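Local coordinates for alpha-L-rhamnosidase (Streptomyces avermitilis, PDB 3W5M), which hydrolyses terminal non-reducing alpha-L-rhamnose residues from alpha-L-rhamnosides such as citrus flavonoids and the arabinogalactan-protein gum arabic, at residues S614-G619 / E924-N929. Numbering follows the deposited sequence.
Sequences SNITWG and EWMYAN
Within the (alpha/alpha)6-barrel catalytic domain of this family 78 glycoside hydrolase, Ile616 of helix 607-622 meets Met926 and Tyr927 of helix 923-929, joining helices from the two ends of the domain sequence. The backbones stay well apart, with Ile616 CA 10.2 Å from Glu924 CA, and the gap is bridged by side chains alone, Met926 and Tyr927 reaching across to the branches of Ile616. Ile616 offers both its branches. With CG2 anti to the backbone N and CG1 anti to the carbonyl carbon (chi1 -68°), the methyl group CG2 lies 3.9 Å from Tyr927 OH, while CD1 reaches the same oxygen at 4.0 Å. The two side chains point at each other from their separate helices, and it is the phenol oxygen, not the ring face, that settles beside the two methyl groups. These are van der Waals contacts; the polar need of this buried hydroxyl is met by a hydrogen bond with His613 ND1, one turn before Ile616 on the same helix. The one oxygen thus meets helix 607-622 twice, against the methyl groups of Ile616 and in the bond to His613. The tyrosine ring is further packed edge-to-face with Tyr653 of helix 641-654, whose Thr650 also touches Ile616. All three residues are buried, and the Ile616 side chain is about 11 Å from that of His916, which binds rhamnose. Thr617 turns its hydroxyl back along the helix, OG1 donating to Ser614 O at 2.9 Å; Arg621 NH2 is a further partner of OG1. On the other helix, Met926 bends at its thioether (chi3 -65°), bringing CE within 4.1 Å of Ile616 CD1.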
# COMPACT_ATOMS: atom_id res chain seq x y z
N SER A 614 0.81 -14.27 -13.52
CA SER A 614 1.24 -12.89 -13.76
C SER A 614 0.29 -11.88 -13.08
O SER A 614 0.73 -10.96 -12.38
CB SER A 614 1.32 -12.60 -15.26
OG SER A 614 1.86 -11.29 -15.46
N ASN A 615 -1.02 -12.09 -13.25
CA ASN A 615 -2.04 -11.20 -12.69
C ASN A 615 -2.01 -11.16 -11.16
O ASN A 615 -2.15 -10.09 -10.55
CB ASN A 615 -3.43 -11.56 -13.20
CG ASN A 615 -3.61 -11.29 -14.70
OD1 ASN A 615 -2.67 -10.92 -15.41
ND2 ASN A 615 -4.83 -11.48 -15.18
N ILE A 616 -1.84 -12.33 -10.56
CA ILE A 616 -1.64 -12.43 -9.11
C ILE A 616 -0.46 -11.56 -8.62
O ILE A 616 -0.62 -10.82 -7.65
CB ILE A 616 -1.43 -13.90 -8.67
CG1 ILE A 616 -2.74 -14.68 -8.88
CG2 ILE A 616 -1.01 -13.98 -7.20
CD1 ILE A 616 -2.56 -16.18 -8.87
N THR A 617 0.69 -11.69 -9.26
CA THR A 617 1.91 -10.97 -8.85
C THR A 617 1.75 -9.49 -9.11
O THR A 617 2.31 -8.66 -8.38
CB THR A 617 3.21 -11.49 -9.49
OG1 THR A 617 3.24 -11.21 -10.90
CG2 THR A 617 3.37 -13.02 -9.26
N TRP A 618 0.98 -9.13 -10.14
CA TRP A 618 0.71 -7.71 -10.38
C TRP A 618 -0.31 -7.14 -9.38
O TRP A 618 -0.17 -6.00 -8.95
CB TRP A 618 0.33 -7.44 -11.86
CG TRP A 618 1.51 -7.36 -12.77
CD1 TRP A 618 2.05 -8.36 -13.51
CD2 TRP A 618 2.34 -6.20 -13.00
NE1 TRP A 618 3.16 -7.90 -14.19
CE2 TRP A 618 3.35 -6.58 -13.91
CE3 TRP A 618 2.31 -4.88 -12.51
CZ2 TRP A 618 4.34 -5.68 -14.37
CZ3 TRP A 618 3.30 -3.98 -12.96
CH2 TRP A 618 4.30 -4.39 -13.89
N GLY A 619 -1.37 -7.89 -9.03
CA GLY A 619 -2.31 -7.46 -8.02
C GLY A 619 -1.62 -7.33 -6.66
O GLY A 619 -1.90 -6.40 -5.90
N GLU A 924 -2.04 -19.79 -4.17
CA GLU A 924 -1.42 -20.76 -3.26
C GLU A 924 -1.77 -22.19 -3.63
O GLU A 924 -0.96 -23.07 -3.45
CB GLU A 924 -1.78 -20.51 -1.80
CG GLU A 924 -3.25 -20.70 -1.46
CD GLU A 924 -3.51 -20.62 0.03
OE1 GLU A 924 -2.94 -21.45 0.78
OE2 GLU A 924 -4.30 -19.74 0.46
N TRP A 925 -2.98 -22.41 -4.16
CA TRP A 925 -3.36 -23.75 -4.63
C TRP A 925 -2.51 -24.18 -5.83
O TRP A 925 -2.04 -25.31 -5.90
CB TRP A 925 -4.86 -23.84 -4.94
CG TRP A 925 -5.27 -25.25 -5.34
CD1 TRP A 925 -5.75 -26.24 -4.50
CD2 TRP A 925 -5.19 -25.83 -6.66
NE1 TRP A 925 -5.99 -27.39 -5.24
CE2 TRP A 925 -5.66 -27.17 -6.56
CE3 TRP A 925 -4.80 -25.34 -7.92
CZ2 TRP A 925 -5.73 -28.02 -7.67
CZ3 TRP A 925 -4.87 -26.19 -9.03
CH2 TRP A 925 -5.33 -27.52 -8.89
N MET A 926 -2.27 -23.26 -6.77
CA MET A 926 -1.43 -23.57 -7.88
C MET A 926 -0.00 -23.90 -7.44
O MET A 926 0.62 -24.82 -7.99
CB MET A 926 -1.41 -22.41 -8.88
CG MET A 926 -2.75 -22.09 -9.52
SD MET A 926 -2.56 -21.32 -11.15
CE MET A 926 -1.75 -19.80 -10.64
N TYR A 927 0.54 -23.15 -6.48
CA TYR A 927 1.94 -23.28 -6.15
C TYR A 927 2.13 -24.59 -5.39
O TYR A 927 3.10 -25.30 -5.65
CB TYR A 927 2.47 -22.05 -5.36
CG TYR A 927 2.15 -20.74 -6.05
CD1 TYR A 927 2.12 -20.64 -7.45
CD2 TYR A 927 1.83 -19.60 -5.31
CE1 TYR A 927 1.81 -19.44 -8.09
CE2 TYR A 927 1.50 -18.40 -5.95
CZ TYR A 927 1.51 -18.33 -7.34
OH TYR A 927 1.19 -17.13 -7.95
N ALA A 928 1.16 -24.92 -4.54
CA ALA A 928 1.20 -26.14 -3.72
C ALA A 928 0.92 -27.42 -4.53
O ALA A 928 1.52 -28.45 -4.26
CB ALA A 928 0.26 -26.03 -2.53
N ASN A 929 0.08 -27.31 -5.56
CA ASN A 929 -0.45 -28.51 -6.26
C ASN A 929 -0.02 -28.69 -7.71
O ASN A 929 0.16 -29.83 -8.17
CB ASN A 929 -1.95 -28.53 -6.16
CG ASN A 929 -2.44 -28.54 -4.73
OD1 ASN A 929 -2.96 -27.55 -4.24
ND2 ASN A 929 -2.25 -29.66 -4.05